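Local atomic coordinates of Alpha/beta hydrolase (Paenibacillus sp. VTT E-133280, PDB entry 6TJ2), a protein that probably hydrolyses methyl salicylate outside the cell, as an alpha/beta-hydrolase resembling tobacco salicylic acid binding protein 2. Residues F47-G52 with G58-T63; S98-I103 with S127-D132; Y228-E233 with I237-Y242. One frame throughout, in Å; residues are numbered along the deposited sequence.

Contact 1 (F47-G52 with G58-T63); sequences FVLIHG and GFWDET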
loop_
_atom_site.group_PDB
_atom_site.type_symbol
_atom_site.label_atom_id
_atom_site.label_comp_id
_atom_site.label_asym_id
_atom_site.label_seq_id
_atom_site.Cartn_x
_atom_site.Cartn_y
_atom_site.Cartn_z
ATOM N N PHE A 47 24.712 -6.817 -13.141
ATOM C CA PHE A 47 24.135 -7.079 -11.793
ATOM C C PHE A 47 25.031 -8.062 -11.063
ATOM O O PHE A 47 25.461 -9.103 -11.623
ATOM C CB PHE A 47 22.754 -7.702 -11.943
ATOM C CG PHE A 47 21.713 -6.743 -12.422
ATOM C CD1 PHE A 47 20.885 -6.060 -11.513
ATOM C CD2 PHE A 47 21.464 -6.631 -13.775
ATOM C CE1 PHE A 47 19.907 -5.198 -11.994
ATOM C CE2 PHE A 47 20.458 -5.798 -14.237
ATOM C CZ PHE A 47 19.680 -5.103 -13.336
ATOM N N VAL A 48 25.220 -7.821 -9.780
ATOM C CA VAL A 48 25.738 -8.794 -8.792
ATOM C C VAL A 48 24.603 -9.032 -7.801
ATOM O O VAL A 48 24.249 -8.089 -7.062
ATOM C CB VAL A 48 27.015 -8.295 -8.109
ATOM C CG1 VAL A 48 27.483 -9.274 -7.053
ATOM C CG2 VAL A 48 28.154 -8.073 -9.111
ATOM N N LEU A 49 24.020 -10.223 -7.820
ATOM C CA LEU A 49 22.804 -10.557 -7.054
ATOM C C LEU A 49 23.210 -11.332 -5.812
ATOM O O LEU A 49 23.864 -12.364 -5.969
ATOM C CB LEU A 49 21.802 -11.354 -7.866
ATOM C CG LEU A 49 21.443 -10.768 -9.233
ATOM C CD1 LEU A 49 20.461 -11.673 -9.908
ATOM C CD2 LEU A 49 20.832 -9.376 -9.104
ATOM N N ILE A 50 22.814 -10.849 -4.652
ATOM C CA ILE A 50 23.149 -11.427 -3.318
ATOM C C ILE A 50 21.881 -11.960 -2.693
ATOM O O ILE A 50 20.992 -11.174 -2.324
ATOM C CB ILE A 50 23.838 -10.374 -2.454
ATOM C CG1 ILE A 50 25.034 -9.707 -3.147
ATOM C CG2 ILE A 50 24.184 -11.006 -1.104
ATOM C CD1 ILE A 50 26.112 -10.700 -3.610
ATOM N N HIS A 51 21.797 -13.279 -2.574
ATOM C CA HIS A 51 20.650 -13.926 -1.937
ATOM C C HIS A 51 20.643 -13.633 -0.431
ATOM O O HIS A 51 21.668 -13.223 0.133
ATOM C CB HIS A 51 20.592 -15.413 -2.211
ATOM C CG HIS A 51 21.674 -16.237 -1.561
ATOM N ND1 HIS A 51 21.647 -16.552 -0.217
ATOM C CD2 HIS A 51 22.820 -16.754 -2.048
ATOM C CE1 HIS A 51 22.712 -17.292 0.079
ATOM N NE2 HIS A 51 23.453 -17.424 -1.015
ATOM N N GLY A 52 19.534 -13.972 0.182
ATOM C CA GLY A 52 19.366 -13.846 1.617
ATOM C C GLY A 52 19.361 -15.179 2.321
ATOM O O GLY A 52 19.956 -16.167 1.839
ATOM N N GLY A 58 21.181 -20.379 -6.136
ATOM C CA GLY A 58 20.129 -20.957 -6.998
ATOM C C GLY A 58 18.814 -20.209 -6.923
ATOM O O GLY A 58 17.973 -20.366 -7.820
ATOM N N PHE A 59 18.613 -19.430 -5.878
ATOM C CA PHE A 59 17.419 -18.566 -5.748
ATOM C C PHE A 59 17.229 -17.777 -7.027
ATOM O O PHE A 59 16.074 -17.535 -7.380
ATOM C CB PHE A 59 17.587 -17.624 -4.558
ATOM C CG PHE A 59 16.464 -16.681 -4.236
ATOM C CD1 PHE A 59 15.304 -17.217 -3.739
ATOM C CD2 PHE A 59 16.502 -15.333 -4.472
ATOM C CE1 PHE A 59 14.252 -16.403 -3.342
ATOM C CE2 PHE A 59 15.411 -14.525 -4.124
ATOM C CZ PHE A 59 14.314 -15.068 -3.555
ATOM N N TRP A 60 18.322 -17.273 -7.606
ATOM C CA TRP A 60 18.311 -16.354 -8.762
ATOM C C TRP A 60 18.208 -17.059 -10.112
ATOM O O TRP A 60 18.187 -16.357 -11.101
ATOM C CB TRP A 60 19.559 -15.495 -8.714
ATOM C CG TRP A 60 19.723 -14.695 -7.453
ATOM C CD1 TRP A 60 20.720 -14.819 -6.549
ATOM C CD2 TRP A 60 18.868 -13.617 -7.001
ATOM N NE1 TRP A 60 20.548 -13.888 -5.555
ATOM C CE2 TRP A 60 19.451 -13.116 -5.819
ATOM C CE3 TRP A 60 17.725 -13.013 -7.517
ATOM C CZ2 TRP A 60 18.896 -12.063 -5.105
ATOM C CZ3 TRP A 60 17.187 -11.948 -6.836
ATOM C CH2 TRP A 60 17.789 -11.488 -5.652
ATOM N N ASP A 61 18.088 -18.390 -10.157
ATOM C CA ASP A 61 18.301 -19.070 -11.458
ATOM C C ASP A 61 17.377 -18.498 -12.539
ATOM O O ASP A 61 17.872 -18.107 -13.634
ATOM C CB ASP A 61 18.096 -20.568 -11.320
ATOM C CG ASP A 61 19.213 -21.333 -10.624
ATOM O OD1 ASP A 61 20.264 -20.747 -10.418
ATOM O OD2 ASP A 61 18.896 -22.525 -10.277
ATOM N N GLU A 62 16.099 -18.452 -12.275
ATOM C CA GLU A 62 15.107 -18.082 -13.334
ATOM C C GLU A 62 15.236 -16.604 -13.658
ATOM O O GLU A 62 15.176 -16.186 -14.825
ATOM C CB GLU A 62 13.695 -18.454 -12.910
ATOM C CG GLU A 62 13.451 -19.953 -12.667
ATOM C CD GLU A 62 13.935 -20.534 -11.352
ATOM O OE1 GLU A 62 14.413 -19.805 -10.431
ATOM O OE2 GLU A 62 13.841 -21.802 -11.224
ATOM N N THR A 63 15.274 -15.777 -12.643
ATOM C CA THR A 63 15.324 -14.321 -12.846
ATOM C C THR A 63 16.624 -13.912 -13.499
ATOM O O THR A 63 16.634 -13.047 -14.428
ATOM C CB THR A 63 15.025 -13.605 -11.530
ATOM O OG1 THR A 63 13.655 -13.784 -11.152
ATOM C CG2 THR A 63 15.323 -12.143 -11.616
#

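Contact 2 (S98-I103 with S127-D132); sequences SVVDYI and SQQVPD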
loop_
_atom_site.group_PDB
_atom_site.type_symbol
_atom_site.label_atom_id
_atom_site.label_comp_id
_atom_site.label_asym_id
_atom_site.label_seq_id
_atom_site.Cartn_x
_atom_site.Cartn_y
_atom_site.Cartn_z
ATOM N N SER A 98 33.799 -13.115 1.712
ATOM C CA SER A 98 33.635 -14.034 0.545
ATOM C C SER A 98 33.068 -13.301 -0.680
ATOM O O SER A 98 33.450 -13.572 -1.823
ATOM C CB SER A 98 32.843 -15.264 0.909
ATOM O OG SER A 98 31.455 -15.007 1.161
ATOM N N VAL A 99 32.164 -12.358 -0.480
ATOM C CA VAL A 99 31.584 -11.602 -1.614
ATOM C C VAL A 99 32.574 -10.574 -2.114
ATOM O O VAL A 99 32.751 -10.420 -3.339
ATOM C CB VAL A 99 30.269 -10.966 -1.206
ATOM C CG1 VAL A 99 29.721 -10.117 -2.363
ATOM C CG2 VAL A 99 29.275 -12.028 -0.772
ATOM N N VAL A 100 33.273 -9.888 -1.233
ATOM C CA VAL A 100 34.313 -8.911 -1.664
ATOM C C VAL A 100 35.382 -9.660 -2.459
ATOM O O VAL A 100 35.825 -9.142 -3.522
ATOM C CB VAL A 100 34.918 -8.184 -0.454
ATOM C CG1 VAL A 100 36.162 -7.408 -0.847
ATOM C CG2 VAL A 100 33.873 -7.285 0.203
ATOM N N ASP A 101 35.804 -10.823 -1.997
ATOM C CA ASP A 101 36.859 -11.586 -2.720
ATOM C C ASP A 101 36.342 -12.007 -4.089
ATOM O O ASP A 101 37.119 -12.014 -5.046
ATOM C CB ASP A 101 37.322 -12.773 -1.899
ATOM C CG ASP A 101 38.178 -12.446 -0.677
ATOM O OD1 ASP A 101 38.697 -11.325 -0.607
ATOM O OD2 ASP A 101 38.290 -13.389 0.148
ATOM N N TYR A 102 35.081 -12.393 -4.210
ATOM C CA TYR A 102 34.517 -12.793 -5.531
ATOM C C TYR A 102 34.585 -11.596 -6.469
ATOM O O TYR A 102 35.031 -11.723 -7.655
ATOM C CB TYR A 102 33.081 -13.291 -5.304
ATOM C CG TYR A 102 32.305 -13.585 -6.545
ATOM C CD1 TYR A 102 32.179 -14.884 -7.012
ATOM C CD2 TYR A 102 31.601 -12.574 -7.187
ATOM C CE1 TYR A 102 31.443 -15.158 -8.151
ATOM C CE2 TYR A 102 30.867 -12.836 -8.318
ATOM C CZ TYR A 102 30.759 -14.139 -8.788
ATOM O OH TYR A 102 29.980 -14.441 -9.895
ATOM N N ILE A 103 34.180 -10.425 -6.012
ATOM C CA ILE A 103 34.176 -9.169 -6.809
ATOM C C ILE A 103 35.614 -8.835 -7.214
ATOM O O ILE A 103 35.851 -8.538 -8.406
ATOM C CB ILE A 103 33.526 -8.027 -6.012
ATOM C CG1 ILE A 103 32.020 -8.249 -5.914
ATOM C CG2 ILE A 103 33.838 -6.660 -6.594
ATOM C CD1 ILE A 103 31.331 -7.503 -4.809
ATOM N N SER A 127 29.553 -2.899 0.238
ATOM C CA SER A 127 29.723 -1.562 -0.346
ATOM C C SER A 127 30.719 -0.760 0.460
ATOM O O SER A 127 31.369 0.108 -0.162
ATOM C CB SER A 127 28.417 -0.877 -0.507
ATOM O OG SER A 127 27.947 -0.471 0.747
ATOM N N GLN A 128 30.898 -1.038 1.760
ATOM C CA GLN A 128 31.905 -0.310 2.602
ATOM C C GLN A 128 33.318 -0.564 2.130
ATOM O O GLN A 128 34.222 0.277 2.408
ATOM C CB GLN A 128 31.763 -0.747 4.065
ATOM C CG GLN A 128 30.449 -0.270 4.592
ATOM C CD GLN A 128 30.260 -0.454 6.069
ATOM O OE1 GLN A 128 30.670 -1.461 6.674
ATOM N NE2 GLN A 128 29.479 0.401 6.603
ATOM N N GLN A 129 33.579 -1.720 1.552
ATOM C CA GLN A 129 34.933 -2.173 1.195
ATOM C C GLN A 129 35.248 -1.920 -0.263
ATOM O O GLN A 129 36.446 -1.768 -0.559
ATOM C CB GLN A 129 35.037 -3.662 1.518
ATOM C CG GLN A 129 34.983 -3.900 3.013
ATOM C CD GLN A 129 35.391 -5.300 3.354
ATOM O OE1 GLN A 129 36.320 -5.879 2.759
ATOM N NE2 GLN A 129 34.693 -5.824 4.352
ATOM N N VAL A 130 34.257 -1.865 -1.168
ATOM C CA VAL A 130 34.506 -1.673 -2.623
ATOM C C VAL A 130 33.627 -0.574 -3.179
ATOM O O VAL A 130 33.048 -0.703 -4.254
ATOM C CB VAL A 130 34.351 -2.990 -3.404
ATOM C CG1 VAL A 130 35.439 -3.982 -3.013
ATOM C CG2 VAL A 130 32.987 -3.650 -3.272
ATOM N N PRO A 131 33.549 0.602 -2.518
ATOM C CA PRO A 131 32.599 1.609 -2.959
ATOM C C PRO A 131 32.808 2.140 -4.377
ATOM O O PRO A 131 31.882 2.483 -5.085
ATOM C CB PRO A 131 32.819 2.760 -1.974
ATOM C CG PRO A 131 34.189 2.520 -1.376
ATOM C CD PRO A 131 34.266 1.002 -1.291
ATOM N N ASP A 132 34.062 2.179 -4.786
ATOM C CA ASP A 132 34.421 2.761 -6.093
ATOM C C ASP A 132 34.027 1.784 -7.187
ATOM O O ASP A 132 34.094 2.190 -8.359
ATOM C CB ASP A 132 35.906 3.153 -6.162
ATOM C CG ASP A 132 36.270 4.352 -5.269
ATOM O OD1 ASP A 132 35.333 5.097 -4.823
ATOM O OD2 ASP A 132 37.495 4.539 -4.986
#

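Contact 3 (Y228-E233 with I237-Y242); sequences YLYLTE and IPQGPY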
loop_
_atom_site.group_PDB
_atom_site.type_symbol
_atom_site.label_atom_id
_atom_site.label_comp_id
_atom_site.label_asym_id
_atom_site.label_seq_id
_atom_site.Cartn_x
_atom_site.Cartn_y
_atom_site.Cartn_z
ATOM N N TYR A 228 15.067 0.929 -3.849
ATOM C CA TYR A 228 14.355 -0.098 -3.088
ATOM C C TYR A 228 13.277 -0.639 -3.977
ATOM O O TYR A 228 12.381 0.118 -4.424
ATOM C CB TYR A 228 13.777 0.436 -1.774
ATOM C CG TYR A 228 13.493 -0.651 -0.757
ATOM C CD1 TYR A 228 12.383 -1.480 -0.862
ATOM C CD2 TYR A 228 14.372 -0.896 0.302
ATOM C CE1 TYR A 228 12.165 -2.530 -0.007
ATOM C CE2 TYR A 228 14.149 -1.954 1.178
ATOM C CZ TYR A 228 13.083 -2.787 0.989
ATOM O OH TYR A 228 12.892 -3.847 1.854
ATOM N N LEU A 229 13.342 -1.941 -4.255
ATOM C CA LEU A 229 12.362 -2.696 -5.041
ATOM C C LEU A 229 11.500 -3.493 -4.070
ATOM O O LEU A 229 12.027 -4.323 -3.340
ATOM C CB LEU A 229 13.122 -3.576 -6.061
ATOM C CG LEU A 229 12.222 -4.535 -6.853
ATOM C CD1 LEU A 229 11.067 -3.853 -7.592
ATOM C CD2 LEU A 229 13.062 -5.387 -7.821
ATOM N N TYR A 230 10.203 -3.194 -4.031
ATOM C CA TYR A 230 9.258 -3.743 -3.066
ATOM C C TYR A 230 8.154 -4.476 -3.744
ATOM O O TYR A 230 7.519 -3.879 -4.640
ATOM C CB TYR A 230 8.692 -2.603 -2.213
ATOM C CG TYR A 230 7.662 -3.025 -1.207
ATOM C CD1 TYR A 230 6.414 -2.456 -1.249
ATOM C CD2 TYR A 230 7.914 -4.000 -0.255
ATOM C CE1 TYR A 230 5.467 -2.765 -0.298
ATOM C CE2 TYR A 230 6.934 -4.373 0.650
ATOM C CZ TYR A 230 5.725 -3.742 0.633
ATOM O OH TYR A 230 4.798 -4.117 1.611
ATOM N N LEU A 231 7.875 -5.690 -3.334
ATOM C CA LEU A 231 6.709 -6.448 -3.786
ATOM C C LEU A 231 5.636 -6.421 -2.700
ATOM O O LEU A 231 5.913 -6.705 -1.547
ATOM C CB LEU A 231 7.062 -7.877 -4.172
ATOM C CG LEU A 231 8.222 -8.045 -5.142
ATOM C CD1 LEU A 231 8.459 -9.520 -5.439
ATOM C CD2 LEU A 231 7.962 -7.292 -6.451
ATOM N N THR A 232 4.412 -6.042 -3.084
ATOM C CA THR A 232 3.440 -5.588 -2.061
ATOM C C THR A 232 2.805 -6.724 -1.254
ATOM O O THR A 232 2.168 -6.391 -0.253
ATOM C CB THR A 232 2.337 -4.747 -2.686
ATOM O OG1 THR A 232 1.533 -5.547 -3.548
ATOM C CG2 THR A 232 2.873 -3.546 -3.446
ATOM N N GLU A 233 3.015 -7.995 -1.600
ATOM C CA GLU A 233 2.524 -9.104 -0.781
ATOM C C GLU A 233 3.709 -9.743 -0.035
ATOM O O GLU A 233 3.535 -10.842 0.524
ATOM C CB GLU A 233 1.753 -10.118 -1.615
ATOM C CG GLU A 233 0.327 -9.644 -1.970
ATOM C CD GLU A 233 -0.251 -10.413 -3.115
ATOM O OE1 GLU A 233 0.286 -10.325 -4.239
ATOM O OE2 GLU A 233 -1.265 -11.115 -2.915
ATOM N N ILE A 237 8.890 -10.314 6.722
ATOM C CA ILE A 237 8.711 -9.548 7.978
ATOM C C ILE A 237 7.287 -9.023 7.901
ATOM O O ILE A 237 6.846 -8.565 6.836
ATOM C CB ILE A 237 9.812 -8.475 8.132
ATOM C CG1 ILE A 237 9.739 -7.833 9.514
ATOM C CG2 ILE A 237 9.776 -7.453 6.991
ATOM C CD1 ILE A 237 11.023 -7.110 9.843
ATOM N N PRO A 238 6.514 -9.118 8.980
ATOM C CA PRO A 238 5.114 -8.710 8.916
ATOM C C PRO A 238 4.926 -7.268 8.437
ATOM O O PRO A 238 5.708 -6.368 8.799
ATOM C CB PRO A 238 4.649 -8.871 10.380
ATOM C CG PRO A 238 5.547 -9.936 10.964
ATOM C CD PRO A 238 6.893 -9.737 10.271
ATOM N N GLN A 239 3.931 -7.023 7.613
ATOM C CA GLN A 239 3.580 -5.666 7.219
ATOM C C GLN A 239 2.977 -4.882 8.402
ATOM O O GLN A 239 2.349 -5.472 9.264
ATOM C CB GLN A 239 2.649 -5.678 6.015
ATOM C CG GLN A 239 3.342 -6.323 4.817
ATOM C CD GLN A 239 2.637 -6.270 3.499
ATOM O OE1 GLN A 239 3.134 -6.836 2.465
ATOM N NE2 GLN A 239 1.513 -5.607 3.421
ATOM N N GLY A 240 3.349 -3.620 8.452
ATOM C CA GLY A 240 3.059 -2.784 9.631
ATOM C C GLY A 240 4.317 -1.997 9.980
ATOM O O GLY A 240 5.173 -1.702 9.167
ATOM N N PRO A 241 4.432 -1.579 11.246
ATOM C CA PRO A 241 5.524 -0.718 11.679
ATOM C C PRO A 241 6.934 -1.282 11.479
ATOM O O PRO A 241 7.864 -0.522 11.488
ATOM C CB PRO A 241 5.225 -0.520 13.186
ATOM C CG PRO A 241 3.778 -0.742 13.290
ATOM C CD PRO A 241 3.419 -1.828 12.299
ATOM N N TYR A 242 7.048 -2.588 11.285
ATOM C CA TYR A 242 8.357 -3.221 11.084
ATOM C C TYR A 242 8.556 -3.674 9.645
ATOM O O TYR A 242 9.584 -4.259 9.377
ATOM C CB TYR A 242 8.505 -4.424 12.031
ATOM C CG TYR A 242 8.377 -4.081 13.501
ATOM C CD1 TYR A 242 9.484 -3.746 14.267
ATOM C CD2 TYR A 242 7.144 -4.022 14.108
ATOM C CE1 TYR A 242 9.343 -3.365 15.593
ATOM C CE2 TYR A 242 6.982 -3.657 15.441
ATOM C CZ TYR A 242 8.107 -3.350 16.176
ATOM O OH TYR A 242 7.921 -3.054 17.502
#

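Contact 1 (F47-G52 with G58-T63)
Trp-60 lays its indole over Leu-49 where strand 46-50 of the alpha/beta-hydrolase fold hands over to helix 61-69, within the beta-alpha-beta unit completed by strand 73-75. Its CG stands anti to its own carbonyl carbon (chi1 -58°), which turns the ring system toward the strand. From the root outward, Trp-60 CB lies 4.1 Å from Leu-49 CD1. The same methyl, Leu-49 CD1, then runs beneath the benzo side, 3.9 Å from Trp-60 CE3. Leu-49 CB sits over the pyrrole ring, close to its normal, in a CH-pi contact whose nearest atom is Trp-60 CE2 at 3.6 Å. The other face is covered by the preceding residue: Phe-59 turns its edge to it and places CD2 above the middle of the indole, so the ring is clamped between leucine and phenylalanine. At the rim, CZ2 of Trp-60 comes to 3.6 Å from Ile-50 O, while NE1 lies 3.3 Å from His-51 N; both nitrogens are donors, so this approach near the ring plane is no hydrogen bond. Leu-114 and His-116 of strand 111-117 and Met-279 of helix 272-283 also touch Trp-60. A His-Gly pair leaving this strand is a familiar feature of alpha/beta-hydrolases, where the loop after it usually helps form the oxyanion hole. Here the His-51 imidazole is fixed at both nitrogens: NE2 bonds to Glu-78, and ND1 donates to a lone pair of Gly-52 O at 2.7 Å, in the ring plane and nearly straight at 162°.

Contact 2 (S98-I103 with S127-D132)
In the helical layer flanking the parallel sheet of the alpha/beta-hydrolase fold, Val-100 of helix 92-105 packs against Gln-129 and Val-130, near the C-terminal end of helix 119-129, where the chain turns toward strand 134-139. The backbones come to 7.3 Å between CA of Val-100 and CA of Val-130, yet no hydrogen bond crosses, and side chains make the contact. CG1 of Val-100, anti to the backbone N (chi1 168°), reaches CG1 of Val-130 at 4.1 Å, the two valines lying antiparallel, side by side. Both methyls of Val-100 lie near Gln-129 OE1, CG2 the nearer at 3.8 Å. The same Val-100 CG2 is 4.0 Å from Gln-129 CB. The Gln-129 chain is extended beyond CG and runs roughly perpendicular to the valine, laying its stem and amide along the solvent side of this buried apolar patch. An alanine here would keep neither methyl, and Val-130 would probably be left with a gap on this side while the glutamine chain became freer to swing. One helical turn further on, Ile-103 widens the patch. It also touches Val-126 of helix 119-129, as does Val-99, so the packing runs on along the helix pair and joins the elements before and after strand 111-117. Val-130 therefore meets the first helix with both branches: CG1 faces Val-100, and CG2 lies 4.5 Å from the CD1 methyl of Ile-103.

Contact 3 (Y228-E233 with I237-Y242)
Gln-239 reaches across from the loop after strand 226-231 and sets its side-chain amide beside Tyr-230 and Thr-232, at the C-terminal end of that strand. In alpha/beta-hydrolases the turn leaving this strand usually carries the catalytic acid. Gln-239 contributes most of the buried surface: its chain is extended beyond CG, and this stretch brings the amide carbon CD to 3.6 Å from Tyr-230 OH. The same CD lies 3.8 Å from Thr-232 O, so hydroxyl and carbonyl both come close to the end of the glutamine. Ring and amide planes are turned 52° against each other. With CG anti to the backbone N (chi1 178°), Tyr-230 carries its ring out so that OH is its atom nearest the loop. Thr-232 takes part through its carbonyl; its CB points away, and OG1 is hydrogen-bonded to Glu-259 of the second subunit. That subunit also packs here, with its Phe-257 on Gln-239 and Glu-233. The Glu-233 carboxylate accepts a hydrogen bond from the backbone N of Glu-259 of the second subunit and forms a salt bridge with Lys-261 of its own chain. The contact thus lies at the end of an inner strand and at a subunit interface. Strand 226-231 runs between strands 134-139 and 256-260; helix 244-250 places Phe-244 against both Tyr-230 and Ile-237, while the ring of His-245 meets that of Tyr-230.

Following the chain from its N terminus, contact 1 closes the short loop between strand 46-50 and the start of helix 61-69. Contact 2 spans a longer excursion, from helix 92-105 through strand 111-117 to the end of helix 119-129. Contact 3 closes the short loop after strand 226-231. The three follow in series; none nests within or crosses another. Contacts 1 and 2 meet directly, Ile-50 CD1 lying 3.9 Å from Val-99 CG1, so the strand links its neighbouring turn to the helical layer. Contacts 1 and 3 share the parallel sheet with centres about 19 Å apart, whereas contacts 2 and 3 lie on opposite sides of the chain's centre.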